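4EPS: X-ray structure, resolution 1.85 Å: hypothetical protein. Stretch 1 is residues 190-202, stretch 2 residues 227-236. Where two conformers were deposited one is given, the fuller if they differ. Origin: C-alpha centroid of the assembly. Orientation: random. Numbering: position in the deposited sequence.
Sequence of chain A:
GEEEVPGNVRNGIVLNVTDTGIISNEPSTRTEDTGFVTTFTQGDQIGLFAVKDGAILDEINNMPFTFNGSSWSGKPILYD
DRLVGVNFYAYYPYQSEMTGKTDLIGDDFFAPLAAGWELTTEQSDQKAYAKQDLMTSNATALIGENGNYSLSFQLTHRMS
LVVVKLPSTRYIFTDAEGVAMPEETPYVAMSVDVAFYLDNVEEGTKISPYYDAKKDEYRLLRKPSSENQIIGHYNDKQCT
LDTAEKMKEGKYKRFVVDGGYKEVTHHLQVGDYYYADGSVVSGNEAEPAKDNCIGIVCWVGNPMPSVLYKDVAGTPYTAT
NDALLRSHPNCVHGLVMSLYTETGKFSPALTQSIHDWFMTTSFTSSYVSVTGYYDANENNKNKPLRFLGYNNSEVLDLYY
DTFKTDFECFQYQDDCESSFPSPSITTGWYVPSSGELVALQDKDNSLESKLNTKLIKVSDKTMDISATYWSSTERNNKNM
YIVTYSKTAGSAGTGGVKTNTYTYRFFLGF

Stretch 1 190-202: MSVDVAFYLDNVE
Stretch 2 (227-236) ENQIIGHYND

How do the two backbones run? Strand 195-198 lies antiparallel to strand 229-234, their axes at 158° and 4.7 Å apart at closest approach. The register pairs A195 with H233, F196 with G232, Y197 with I231 and L198 with I230. A195 (phi/psi -147/139), Y197 (-133/145), I231 (-99/125) and H233 (-109/130) are extended and form the hydrogen-bonded pairs: A195 N to H233 O is 2.9 Å, H233 N to A195 O 2.8 Å, Y197 N to I231 O 2.9 Å and I231 N to Y197 O 2.9 Å. At the non-hydrogen-bonded positions CA hydrogens face carbonyls instead, as with F196 CA and I231 O at 3.4 Å.

What holds the ends of the ladder? D199 turns out of the strand at 64/-44, yet D199 N still reaches Q229 O at 2.8 Å. Its m side chain (chi2 -67°) starts away from stretch 2 but bends back, so that D199 OD2 accepts from N228 ND2 at 2.7 Å, while Q229 N to D199 OD1 is a weak bond of 3.5 Å. N228 is also m, its CB directed toward stretch 1. At the other end N235, at 55/-115, clasps V192 twice: N235 N donates to V192 O at 2.8 Å, and V192 N donates to N235 OD1 at 3.1 Å. An asparagine suits this place because its carbonyl oxygen takes the amide hydrogen. Between this clasp and the A195-H233 pair, D193 is at 51/48, and a water donates to D193 O (3.0 Å) and N235 O (2.6 Å).

Which side chains pack on the face of F196 and L198? F196 (m, chi2 -85°) brings its ring close to G232, with F196 CD1 3.8 Å from G232 CA; an ideal CB on the glycine would come within a tight 3.2 Å of F196 CE1. F196 CD1 also lies 4.1 Å from I230 CG2. L198 (t, p) sends CD1 to 3.7 Å from N228 CB and 4.2 Å from CG1 of I230 (m, t), a buried, branched apolar residue.

What covers the face of A195 and Y197? Y197 (m, chi2 -88°) turns its ring edge toward the face of H233 (m, chi2 -169°), centroids 5.5 Å apart and planes at 68°. A water joins the polar atoms, 2.9 Å from Y197 OH and 2.7 Å from H233 ND1. V201 (t) sets CG2 3.7 Å from CG2 of buried I231 (m, m) and 3.7 Å from H233 NE2. Altogether the stretches bury 843 Å², both sides summed.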

HETATM    1  N   MSE A 190       3.046  -8.660 -18.785  1.00 21.87           N
HETATM    2  CA  MSE A 190       3.052  -8.266 -20.208  1.00 22.09           C
HETATM    3  C   MSE A 190       2.036  -9.060 -20.989  1.00 28.27           C
HETATM    4  O   MSE A 190       1.709 -10.188 -20.619  1.00 27.68           O
HETATM    5  CB  MSE A 190       4.455  -8.481 -20.779  1.00 23.09           C
HETATM    6  CG  MSE A 190       5.457  -7.487 -20.219  1.00 27.23           C
HETATM    7 SE   MSE A 190       7.236  -7.928 -20.694  0.75 32.18          SE
HETATM    8  CE  MSE A 190       7.631  -9.429 -19.328  1.00 28.50           C
ATOM      9  N   SER A 191       1.548  -8.479 -22.083  1.00 25.07           N
ATOM     10  CA  SER A 191       0.503  -9.067 -22.915  1.00 25.79           C
ATOM     11  C   SER A 191       0.862 -10.467 -23.397  1.00 32.22           C
ATOM     12  O   SER A 191       2.015 -10.733 -23.749  1.00 31.81           O
ATOM     13  CB  SER A 191       0.211  -8.172 -24.127  1.00 26.73           C
ATOM     14  OG  SER A 191      -0.360  -6.946 -23.693  1.00 29.87           O
ATOM     15  N   VAL A 192      -0.157 -11.329 -23.456  1.00 30.50           N
ATOM     16  CA  VAL A 192      -0.016 -12.704 -23.923  1.00 32.45           C
ATOM     17  C   VAL A 192      -0.861 -12.927 -25.173  1.00 33.68           C
ATOM     18  O   VAL A 192      -1.688 -12.072 -25.555  1.00 32.92           O
ATOM     19  CB  VAL A 192      -0.333 -13.760 -22.808  1.00 37.95           C
ATOM     20  CG1 VAL A 192       0.751 -13.755 -21.743  1.00 37.72           C
ATOM     21  CG2 VAL A 192      -1.713 -13.537 -22.191  1.00 38.44           C
ATOM     22  N   ASP A 193      -0.641 -14.094 -25.806  1.00 30.95           N
ATOM     23  CA  ASP A 193      -1.328 -14.537 -27.031  1.00 31.70           C
ATOM     24  C   ASP A 193      -1.239 -13.429 -28.075  1.00 31.93           C
ATOM     25  O   ASP A 193      -2.262 -12.985 -28.606  1.00 32.98           O
ATOM     26  CB  ASP A 193      -2.792 -14.902 -26.718  1.00 33.99           C
ATOM     27  CG  ASP A 193      -2.927 -16.019 -25.698  1.00 46.48           C
ATOM     28  OD1 ASP A 193      -2.187 -17.017 -25.815  1.00 46.73           O
ATOM     29  OD2 ASP A 193      -3.778 -15.891 -24.788  1.00 53.68           O
ATOM     30  N   VAL A 194      -0.025 -12.901 -28.250  1.00 28.62           N
ATOM     31  CA  VAL A 194       0.216 -11.763 -29.154  1.00 27.32           C
ATOM     32  C   VAL A 194       0.429 -12.250 -30.582  1.00 30.06           C
ATOM     33  O   VAL A 194       1.313 -13.066 -30.837  1.00 29.68           O
ATOM     34  CB  VAL A 194       1.409 -10.868 -28.683  1.00 29.11           C
ATOM     35  CG1 VAL A 194       1.688  -9.737 -29.689  1.00 27.98           C
ATOM     36  CG2 VAL A 194       1.134 -10.290 -27.301  1.00 28.38           C
ATOM     37  N   ALA A 195      -0.323 -11.675 -31.515  1.00 27.62           N
ATOM     38  CA  ALA A 195      -0.142 -11.970 -32.931  1.00 27.76           C
ATOM     39  C   ALA A 195      -0.458 -10.734 -33.712  1.00 28.28           C
ATOM     40  O   ALA A 195      -1.425 -10.031 -33.399  1.00 29.30           O
ATOM     41  CB  ALA A 195      -1.044 -13.126 -33.381  1.00 29.26           C
ATOM     42  N   PHE A 196       0.350 -10.475 -34.735  1.00 24.91           N
ATOM     43  CA  PHE A 196       0.111  -9.364 -35.653  1.00 23.89           C
ATOM     44  C   PHE A 196      -0.180  -9.892 -37.054  1.00 28.69           C
ATOM     45  O   PHE A 196       0.439 -10.869 -37.486  1.00 28.44           O
ATOM     46  CB  PHE A 196       1.310  -8.402 -35.683  1.00 25.15           C
ATOM     47  CG  PHE A 196       1.587  -7.713 -34.373  1.00 25.24           C
ATOM     48  CD1 PHE A 196       0.915  -6.547 -34.029  1.00 26.47           C
ATOM     49  CD2 PHE A 196       2.538  -8.223 -33.490  1.00 26.61           C
ATOM     50  CE1 PHE A 196       1.182  -5.902 -32.817  1.00 27.45           C
ATOM     51  CE2 PHE A 196       2.814  -7.569 -32.281  1.00 27.55           C
ATOM     52  CZ  PHE A 196       2.120  -6.429 -31.948  1.00 25.20           C
ATOM     53  N   TYR A 197      -1.077  -9.195 -37.779  1.00 25.91           N
ATOM     54  CA  TYR A 197      -1.515  -9.549 -39.123  1.00 26.23           C
ATOM     55  C   TYR A 197      -1.493  -8.363 -40.053  1.00 30.31           C
ATOM     56  O   TYR A 197      -1.873  -7.264 -39.654  1.00 29.04           O
ATOM     57  CB  TYR A 197      -2.956 -10.096 -39.098  1.00 27.35           C
ATOM     58  CG  TYR A 197      -3.109 -11.292 -38.187  1.00 31.31           C
ATOM     59  CD1 TYR A 197      -2.884 -12.583 -38.657  1.00 34.14           C
ATOM     60  CD2 TYR A 197      -3.467 -11.132 -36.852  1.00 31.73           C
ATOM     61  CE1 TYR A 197      -2.984 -13.689 -37.811  1.00 35.66           C
ATOM     62  CE2 TYR A 197      -3.591 -12.232 -36.000  1.00 33.95           C
ATOM     63  CZ  TYR A 197      -3.354 -13.508 -36.488  1.00 42.06           C
ATOM     64  OH  TYR A 197      -3.482 -14.591 -35.657  1.00 43.37           O
ATOM     65  N   LEU A 198      -1.154  -8.609 -41.323  1.00 27.76           N
ATOM     66  CA  LEU A 198      -1.215  -7.565 -42.325  1.00 29.23           C
ATOM     67  C   LEU A 198      -2.605  -7.516 -42.987  1.00 33.73           C
ATOM     68  O   LEU A 198      -3.051  -8.529 -43.540  1.00 33.83           O
ATOM     69  CB  LEU A 198      -0.133  -7.787 -43.405  1.00 30.54           C
ATOM     70  CG  LEU A 198       0.252  -6.579 -44.265  1.00 34.98           C
ATOM     71  CD1 LEU A 198       0.957  -5.529 -43.439  1.00 35.59           C
ATOM     72  CD2 LEU A 198       1.168  -7.007 -45.381  1.00 37.63           C
ATOM     73  N   ASP A 199      -3.259  -6.325 -42.920  1.00 32.08           N
ATOM     74  CA  ASP A 199      -4.550  -5.939 -43.511  0.50 33.54           C
ATOM     75  C   ASP A 199      -5.773  -6.712 -42.987  1.00 39.12           C
ATOM     76  O   ASP A 199      -6.805  -6.080 -42.766  1.00 40.22           O
ATOM     77  CB  ASP A 199      -4.504  -6.008 -45.040  0.50 36.09           C
ATOM     78  CG  ASP A 199      -3.577  -4.968 -45.643  0.50 50.04           C
ATOM     79  OD1 ASP A 199      -3.885  -3.759 -45.532  0.50 51.22           O
ATOM     80  OD2 ASP A 199      -2.553  -5.362 -46.236  0.50 58.20           O
ATOM     81  N   ASN A 200      -5.701  -8.046 -42.828  1.00 36.86           N
ATOM     82  CA  ASN A 200      -6.835  -8.828 -42.321  1.00 38.26           C
ATOM     83  C   ASN A 200      -6.328 -10.050 -41.570  1.00 43.54           C
ATOM     84  O   ASN A 200      -5.210 -10.496 -41.811  1.00 41.72           O
ATOM     85  CB  ASN A 200      -7.807  -9.228 -43.453  1.00 40.89           C
ATOM     86  CG  ASN A 200      -7.131  -9.765 -44.692  1.00 73.83           C
ATOM     87  OD1 ASN A 200      -6.733 -10.932 -44.744  1.00 70.97           O
ATOM     88  ND2 ASN A 200      -6.980  -8.921 -45.716  1.00 68.19           N
ATOM     89  N   VAL A 201      -7.148 -10.583 -40.658  1.00 43.85           N
ATOM     90  CA  VAL A 201      -6.774 -11.713 -39.814  1.00 45.17           C
ATOM     91  C   VAL A 201      -7.026 -13.027 -40.567  1.00 54.64           C
ATOM     92  O   VAL A 201      -8.160 -13.343 -40.926  1.00 54.11           O
ATOM     93  CB  VAL A 201      -7.469 -11.664 -38.435  1.00 48.35           C
ATOM     94  CG1 VAL A 201      -7.014 -12.818 -37.544  1.00 47.36           C
ATOM     95  CG2 VAL A 201      -7.198 -10.327 -37.749  1.00 47.87           C
ATOM     96  N   GLU A 202      -5.919 -13.751 -40.825  1.00 55.32           N
ATOM     97  CA  GLU A 202      -5.763 -15.037 -41.525  1.00 57.60           C
ATOM     98  C   GLU A 202      -4.436 -15.651 -41.118  1.00 63.92           C
ATOM     99  O   GLU A 202      -3.518 -14.900 -40.794  1.00 62.94           O
ATOM    100  CB  GLU A 202      -5.758 -14.832 -43.056  1.00 59.82           C
ATOM    101  CG  GLU A 202      -7.110 -14.668 -43.723  1.00 73.11           C
ATOM    102  CD  GLU A 202      -7.051 -14.121 -45.138  1.00 98.90           C
ATOM    103  OE1 GLU A 202      -6.015 -14.306 -45.819  1.00 88.73           O
ATOM    104  OE2 GLU A 202      -8.051 -13.502 -45.569  1.00 99.11           O
ATOM    105  N   GLU A 227       0.731   1.741 -46.860  1.00 28.13           N
ATOM    106  CA  GLU A 227      -0.504   2.203 -46.213  1.00 29.51           C
ATOM    107  C   GLU A 227      -1.346   1.126 -45.524  1.00 35.14           C
ATOM    108  O   GLU A 227      -2.492   1.399 -45.152  1.00 35.19           O
ATOM    109  CB  GLU A 227      -1.394   2.875 -47.285  1.00 31.87           C
ATOM    110  CG  GLU A 227      -0.870   4.223 -47.773  1.00 38.16           C
ATOM    111  CD  GLU A 227      -1.731   4.891 -48.832  1.00 67.20           C
ATOM    112  OE1 GLU A 227      -2.579   4.201 -49.446  1.00 59.16           O
ATOM    113  OE2 GLU A 227      -1.541   6.107 -49.061  1.00 64.14           O
ATOM    114  N   ASN A 228      -0.787  -0.063 -45.315  1.00 30.34           N
ATOM    115  CA  ASN A 228      -1.519  -1.180 -44.748  1.00 29.50           C
ATOM    116  C   ASN A 228      -1.965  -0.967 -43.313  1.00 30.38           C
ATOM    117  O   ASN A 228      -1.288  -0.320 -42.528  1.00 29.75           O
ATOM    118  CB  ASN A 228      -0.646  -2.448 -44.786  1.00 30.40           C
ATOM    119  CG  ASN A 228      -0.068  -2.702 -46.151  1.00 38.89           C
ATOM    120  OD1 ASN A 228       0.843  -2.011 -46.574  1.00 31.31           O
ATOM    121  ND2 ASN A 228      -0.645  -3.626 -46.898  1.00 35.31           N
ATOM    122  N   GLN A 229      -3.096  -1.569 -42.969  1.00 25.53           N
ATOM    123  CA  GLN A 229      -3.498  -1.664 -41.587  1.00 25.16           C
ATOM    124  C   GLN A 229      -2.771  -2.868 -41.036  1.00 30.31           C
ATOM    125  O   GLN A 229      -2.595  -3.861 -41.761  1.00 30.25           O
ATOM    126  CB  GLN A 229      -5.023  -1.858 -41.462  1.00 26.82           C
ATOM    127  CG  GLN A 229      -5.830  -0.614 -41.815  1.00 31.94           C
ATOM    128  CD  GLN A 229      -7.301  -0.816 -41.542  1.00 39.60           C
ATOM    129  OE1 GLN A 229      -7.822  -1.932 -41.584  1.00 33.73           O
ATOM    130  NE2 GLN A 229      -8.006   0.266 -41.262  1.00 36.98           N
ATOM    131  N   ILE A 230      -2.301  -2.773 -39.802  1.00 23.82           N
ATOM    132  CA  ILE A 230      -1.734  -3.891 -39.087  1.00 24.50           C
ATOM    133  C   ILE A 230      -2.725  -4.183 -37.962  1.00 29.74           C
ATOM    134  O   ILE A 230      -3.042  -3.282 -37.174  1.00 29.11           O
ATOM    135  CB  ILE A 230      -0.288  -3.645 -38.577  1.00 27.53           C
ATOM    136  CG1 ILE A 230       0.690  -3.488 -39.776  1.00 28.50           C
ATOM    137  CG2 ILE A 230       0.151  -4.786 -37.624  1.00 28.05           C
ATOM    138  CD1 ILE A 230       2.088  -2.876 -39.377  1.00 30.21           C
ATOM    139  N   ILE A 231      -3.221  -5.417 -37.906  1.00 27.80           N
ATOM    140  CA  ILE A 231      -4.165  -5.819 -36.865  1.00 28.65           C
ATOM    141  C   ILE A 231      -3.382  -6.538 -35.798  1.00 31.35           C
ATOM    142  O   ILE A 231      -2.662  -7.490 -36.093  1.00 30.54           O
ATOM    143  CB  ILE A 231      -5.346  -6.691 -37.412  1.00 32.95           C
ATOM    144  CG1 ILE A 231      -5.989  -6.115 -38.720  1.00 35.07           C
ATOM    145  CG2 ILE A 231      -6.419  -6.976 -36.304  1.00 33.49           C
ATOM    146  CD1 ILE A 231      -6.456  -4.673 -38.704  1.00 43.91           C
ATOM    147  N   GLY A 232      -3.505  -6.071 -34.564  1.00 28.15           N
ATOM    148  CA  GLY A 232      -2.832  -6.723 -33.453  1.00 28.33           C
ATOM    149  C   GLY A 232      -3.852  -7.409 -32.566  1.00 35.39           C
ATOM    150  O   GLY A 232      -4.892  -6.820 -32.248  1.00 35.41           O
ATOM    151  N   HIS A 233      -3.584  -8.666 -32.238  1.00 32.21           N
ATOM    152  CA  HIS A 233      -4.337  -9.474 -31.290  1.00 33.29           C
ATOM    153  C   HIS A 233      -3.463  -9.658 -30.043  1.00 31.53           C
ATOM    154  O   HIS A 233      -2.286  -9.973 -30.159  1.00 30.05           O
ATOM    155  CB  HIS A 233      -4.742 -10.832 -31.912  1.00 36.63           C
ATOM    156  CG  HIS A 233      -5.913 -10.740 -32.850  1.00 42.81           C
ATOM    157  ND1 HIS A 233      -6.552 -11.878 -33.320  1.00 46.51           N
ATOM    158  CD2 HIS A 233      -6.548  -9.650 -33.349  1.00 45.96           C
ATOM    159  CE1 HIS A 233      -7.558 -11.445 -34.065  1.00 46.45           C
ATOM    160  NE2 HIS A 233      -7.591 -10.114 -34.121  1.00 46.71           N
ATOM    161  N   TYR A 234      -4.021  -9.397 -28.864  1.00 27.63           N
ATOM    162  CA  TYR A 234      -3.309  -9.561 -27.579  1.00 27.10           C
ATOM    163  C   TYR A 234      -4.355  -9.689 -26.504  1.00 29.74           C
ATOM    164  O   TYR A 234      -5.393  -9.036 -26.596  1.00 28.97           O
ATOM    165  CB  TYR A 234      -2.356  -8.357 -27.288  1.00 25.94           C
ATOM    166  CG  TYR A 234      -3.099  -7.089 -26.926  1.00 26.23           C
ATOM    167  CD1 TYR A 234      -3.643  -6.269 -27.912  1.00 28.75           C
ATOM    168  CD2 TYR A 234      -3.304  -6.736 -25.596  1.00 26.10           C
ATOM    169  CE1 TYR A 234      -4.405  -5.148 -27.581  1.00 29.18           C
ATOM    170  CE2 TYR A 234      -4.067  -5.620 -25.255  1.00 26.77           C
ATOM    171  CZ  TYR A 234      -4.580  -4.809 -26.251  1.00 32.44           C
ATOM    172  OH  TYR A 234      -5.331  -3.714 -25.910  1.00 35.95           O
ATOM    173  N   ASN A 235      -4.058 -10.527 -25.502  0.60 30.95           N
ATOM    174  CA  ASN A 235      -4.954 -10.871 -24.396  0.60 32.18           C
ATOM    175  C   ASN A 235      -6.239 -11.386 -25.034  0.60 36.78           C
ATOM    176  O   ASN A 235      -6.161 -12.348 -25.800  0.60 35.96           O
ATOM    177  CB  ASN A 235      -5.151  -9.673 -23.433  0.60 33.99           C
ATOM    178  CG  ASN A 235      -3.876  -9.284 -22.721  0.60 41.40           C
ATOM    179  OD1 ASN A 235      -2.908 -10.048 -22.677  0.60 32.39           O
ATOM    180  ND2 ASN A 235      -3.840  -8.077 -22.161  0.60 34.00           N
ATOM    181  N   ASP A 236      -7.367 -10.689 -24.857  0.60 35.63           N
ATOM    182  CA  ASP A 236      -8.615 -11.103 -25.487  0.60 36.89           C
ATOM    183  C   ASP A 236      -9.198  -9.943 -26.271  0.60 40.50           C
ATOM    184  O   ASP A 236     -10.420  -9.738 -26.302  0.60 40.13           O
ATOM    185  CB  ASP A 236      -9.588 -11.637 -24.422  0.60 39.47           C
ATOM    186  CG  ASP A 236      -9.261 -13.061 -24.013  0.60 58.30           C
ATOM    187  OD1 ASP A 236      -9.668 -13.996 -24.743  0.60 61.42           O
ATOM    188  OD2 ASP A 236      -8.583 -13.243 -22.976  0.60 64.87           O
TER
HETATM  189  O   HOH W   1      -5.174 -12.597 -28.160  1.00 46.35           O
HETATM  190  O   HOH W   2      -4.888 -13.998 -33.133  1.00 51.53           O
HETATM  191  O   HOH W   3      -7.277  -3.177 -44.157  1.00 46.85           O